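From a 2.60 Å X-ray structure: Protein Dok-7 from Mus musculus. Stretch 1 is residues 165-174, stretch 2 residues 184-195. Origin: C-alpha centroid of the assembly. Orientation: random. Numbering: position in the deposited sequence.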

# COMPACT_ATOMS: atom_id res chain seq x y z
N GLY B 165 -20.90 -12.11 -11.04
CA GLY B 165 -20.68 -12.85 -12.28
C GLY B 165 -21.11 -12.13 -13.54
O GLY B 165 -21.99 -11.26 -13.51
N ALA B 166 -20.47 -12.49 -14.65
CA ALA B 166 -20.84 -12.01 -15.97
C ALA B 166 -22.16 -12.62 -16.41
O ALA B 166 -22.45 -13.78 -16.10
CB ALA B 166 -19.75 -12.35 -16.98
N VAL B 167 -22.95 -11.83 -17.14
CA VAL B 167 -24.19 -12.29 -17.76
C VAL B 167 -24.28 -11.68 -19.16
O VAL B 167 -23.55 -10.74 -19.46
CB VAL B 167 -25.45 -11.90 -16.91
CG1 VAL B 167 -25.56 -12.76 -15.65
CG2 VAL B 167 -25.44 -10.41 -16.56
N PRO B 168 -25.16 -12.23 -20.03
CA PRO B 168 -25.41 -11.59 -21.34
C PRO B 168 -25.57 -10.08 -21.21
O PRO B 168 -26.40 -9.61 -20.44
CB PRO B 168 -26.74 -12.22 -21.78
CG PRO B 168 -26.70 -13.58 -21.19
CD PRO B 168 -25.94 -13.48 -19.88
N ASN B 169 -24.73 -9.35 -21.95
CA ASN B 169 -24.73 -7.87 -21.98
C ASN B 169 -24.69 -7.17 -20.61
O ASN B 169 -25.14 -6.03 -20.47
CB ASN B 169 -25.88 -7.33 -22.85
CG ASN B 169 -25.63 -5.90 -23.37
OD1 ASN B 169 -24.53 -5.34 -23.21
ND2 ASN B 169 -26.65 -5.31 -23.99
N GLY B 170 -24.14 -7.84 -19.60
CA GLY B 170 -24.09 -7.25 -18.28
C GLY B 170 -23.20 -7.93 -17.26
O GLY B 170 -22.41 -8.82 -17.60
N PHE B 171 -23.36 -7.51 -16.01
CA PHE B 171 -22.58 -7.99 -14.88
C PHE B 171 -23.40 -7.79 -13.61
O PHE B 171 -23.93 -6.70 -13.37
CB PHE B 171 -21.26 -7.20 -14.80
CG PHE B 171 -20.40 -7.55 -13.61
CD1 PHE B 171 -19.53 -8.64 -13.66
CD2 PHE B 171 -20.44 -6.78 -12.45
CE1 PHE B 171 -18.73 -8.97 -12.57
CE2 PHE B 171 -19.64 -7.09 -11.36
CZ PHE B 171 -18.78 -8.20 -11.42
N ILE B 172 -23.48 -8.83 -12.79
CA ILE B 172 -24.22 -8.78 -11.53
C ILE B 172 -23.25 -8.95 -10.36
O ILE B 172 -22.36 -9.79 -10.41
CB ILE B 172 -25.31 -9.89 -11.46
CG1 ILE B 172 -26.37 -9.68 -12.55
CG2 ILE B 172 -25.97 -9.94 -10.08
CD1 ILE B 172 -27.28 -10.90 -12.79
N PHE B 173 -23.42 -8.14 -9.32
CA PHE B 173 -22.72 -8.37 -8.06
C PHE B 173 -23.62 -8.18 -6.83
O PHE B 173 -24.56 -7.38 -6.85
CB PHE B 173 -21.44 -7.53 -7.96
CG PHE B 173 -21.66 -6.06 -7.81
CD1 PHE B 173 -21.86 -5.25 -8.92
CD2 PHE B 173 -21.65 -5.47 -6.55
CE1 PHE B 173 -22.06 -3.88 -8.78
CE2 PHE B 173 -21.85 -4.09 -6.40
CZ PHE B 173 -22.05 -3.30 -7.51
N GLU B 174 -23.33 -8.93 -5.76
CA GLU B 174 -24.11 -8.84 -4.53
C GLU B 174 -23.24 -8.49 -3.32
O GLU B 174 -22.27 -9.18 -3.01
CB GLU B 174 -24.88 -10.14 -4.29
CG GLU B 174 -25.72 -10.13 -3.01
CD GLU B 174 -26.29 -11.50 -2.64
OE1 GLU B 174 -26.07 -12.48 -3.39
OE2 GLU B 174 -26.96 -11.58 -1.59
N GLY B 184 -27.10 -6.18 -0.79
CA GLY B 184 -28.09 -6.57 -1.79
C GLY B 184 -27.51 -6.83 -3.16
O GLY B 184 -26.29 -6.88 -3.33
N VAL B 185 -28.40 -6.98 -4.14
CA VAL B 185 -28.04 -7.41 -5.49
C VAL B 185 -28.15 -6.24 -6.47
O VAL B 185 -29.16 -5.53 -6.49
CB VAL B 185 -28.92 -8.60 -5.93
CG1 VAL B 185 -28.41 -9.21 -7.23
CG2 VAL B 185 -28.98 -9.67 -4.84
N PHE B 186 -27.12 -6.05 -7.29
CA PHE B 186 -27.03 -4.91 -8.20
C PHE B 186 -26.71 -5.34 -9.63
O PHE B 186 -25.94 -6.29 -9.84
CB PHE B 186 -25.99 -3.90 -7.71
CG PHE B 186 -26.26 -3.38 -6.33
CD1 PHE B 186 -25.62 -3.93 -5.23
CD2 PHE B 186 -27.17 -2.34 -6.12
CE1 PHE B 186 -25.87 -3.46 -3.95
CE2 PHE B 186 -27.42 -1.86 -4.84
CZ PHE B 186 -26.77 -2.42 -3.75
N PHE B 187 -27.29 -4.63 -10.59
CA PHE B 187 -27.28 -5.04 -12.00
C PHE B 187 -26.71 -3.96 -12.90
O PHE B 187 -27.19 -2.83 -12.88
CB PHE B 187 -28.70 -5.35 -12.46
CG PHE B 187 -29.36 -6.49 -11.75
CD1 PHE B 187 -29.51 -7.72 -12.38
CD2 PHE B 187 -29.84 -6.34 -10.45
CE1 PHE B 187 -30.13 -8.78 -11.73
CE2 PHE B 187 -30.46 -7.39 -9.78
CZ PHE B 187 -30.60 -8.61 -10.43
N LEU B 188 -25.73 -4.32 -13.71
CA LEU B 188 -25.11 -3.38 -14.64
C LEU B 188 -25.12 -3.91 -16.06
O LEU B 188 -24.93 -5.11 -16.28
CB LEU B 188 -23.66 -3.06 -14.22
CG LEU B 188 -23.33 -2.75 -12.75
CD1 LEU B 188 -21.82 -2.53 -12.56
CD2 LEU B 188 -24.11 -1.55 -12.23
N SER B 189 -25.35 -3.01 -17.02
CA SER B 189 -25.24 -3.30 -18.44
C SER B 189 -23.87 -2.86 -18.94
O SER B 189 -23.45 -1.73 -18.71
CB SER B 189 -26.32 -2.58 -19.24
OG SER B 189 -27.58 -3.22 -19.11
N SER B 190 -23.19 -3.77 -19.63
CA SER B 190 -21.91 -3.49 -20.27
C SER B 190 -21.53 -4.64 -21.18
O SER B 190 -22.03 -5.75 -21.03
CB SER B 190 -20.81 -3.30 -19.23
OG SER B 190 -19.57 -3.08 -19.86
N ALA B 191 -20.62 -4.38 -22.11
CA ALA B 191 -20.09 -5.42 -22.99
C ALA B 191 -18.79 -6.05 -22.45
O ALA B 191 -18.11 -6.80 -23.15
CB ALA B 191 -19.89 -4.87 -24.42
N GLU B 192 -18.47 -5.76 -21.19
CA GLU B 192 -17.19 -6.21 -20.62
C GLU B 192 -17.35 -7.01 -19.32
O GLU B 192 -16.47 -7.01 -18.46
CB GLU B 192 -16.26 -5.00 -20.40
CG GLU B 192 -15.98 -4.19 -21.65
CD GLU B 192 -15.22 -2.92 -21.35
OE1 GLU B 192 -15.79 -2.04 -20.68
OE2 GLU B 192 -14.06 -2.79 -21.79
N GLY B 193 -18.47 -7.72 -19.20
CA GLY B 193 -18.79 -8.48 -18.00
C GLY B 193 -17.81 -9.60 -17.73
O GLY B 193 -17.45 -9.84 -16.57
N GLU B 194 -17.41 -10.29 -18.79
CA GLU B 194 -16.39 -11.34 -18.72
C GLU B 194 -15.06 -10.78 -18.22
O GLU B 194 -14.38 -11.42 -17.41
CB GLU B 194 -16.22 -12.02 -20.09
CG GLU B 194 -17.28 -13.08 -20.42
CD GLU B 194 -17.21 -13.56 -21.87
OE1 GLU B 194 -16.79 -14.72 -22.10
OE2 GLU B 194 -17.54 -12.78 -22.78
N GLN B 195 -14.69 -9.59 -18.69
CA GLN B 195 -13.51 -8.88 -18.21
C GLN B 195 -13.64 -8.43 -16.76
O GLN B 195 -12.66 -8.46 -16.02
CB GLN B 195 -13.20 -7.67 -19.09
CG GLN B 195 -12.31 -7.99 -20.26
CD GLN B 195 -12.38 -6.96 -21.37
OE1 GLN B 195 -12.61 -5.77 -21.13
NE2 GLN B 195 -12.19 -7.42 -22.60

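Antiparallel strand pairing imposes a simple rule: residues that exchange backbone hydrogen bonds alternate with residues that do not, and side chains alternate between the two faces of the sheet in the same rhythm. This segment of Protein Dok-7 illustrates the rule well. Strand 170-174 runs against strand 184-189 with an angle of 164° between their directions. Phe171 and Leu188 form one hydrogen-bonded pair, with Phe171 N donating to Leu188 O at 2.9 Å and Leu188 N returning a bond to Phe171 O at 3.0 Å. Two residues along, Phe173 N reaches Phe186 O at 3.2 Å and Phe186 N reaches Phe173 O at 2.9 Å. Between and beyond these pairs lie the non-hydrogen-bonded ones, where the strands draw closer: the CA atoms of Gly170 and Ser189 are 4.1 Å apart, against 5.3 Å for those of Phe171 and Leu188. Here CA groups approach carbonyl oxygens, as in the contacts of Ile172 CA with Phe186 O at 3.5 Å and Glu174 CA with Gly184 O at 3.2 Å.

The ladder gains one more rung beyond the strand, where Ser190 N donates to Asn169 O at 3.1 Å. Asn169 belongs to the type II turn from Val167 to Gly170, which folds stretch 1 back on itself. Two glycines then permit close packing. An ideal CB on Gly170 would lie 2.6 Å from Leu188 O, and one on Gly193, at the start of the helix, would lie 2.3 Å from Gly170 O; either would clash. Gly193 also receives Ala166, whose CB sits 3.4 Å from Gly193 O.

The side chains follow the alternation. Phe171, Phe173, Phe186 and Leu188 share one face, and all four are buried. Phe173, with chi1 in the p well, brings the end of its ring nearer the partner strand, so that Phe186 CB lies over one face of that ring, 4.2 Å from the centroid of the Phe173 ring. The two phenyl rings meet obliquely, their planes 33° apart. Leu188 CD1 meets the edge of the same ring, 4.0 Å from Phe173 CE1, and is 4.5 Å from Phe171 CD2, so this one methyl touches both aromatic neighbours.

On the other face, Ile172 spans two residues of the partner strand: its CG2 is 3.8 Å from Val185 CG1, while its CD1 lies 3.7 Å from Phe187 CE1. The aliphatic part of Glu174 extends this strip, with Glu174 CG 3.8 Å from Val185 CG2.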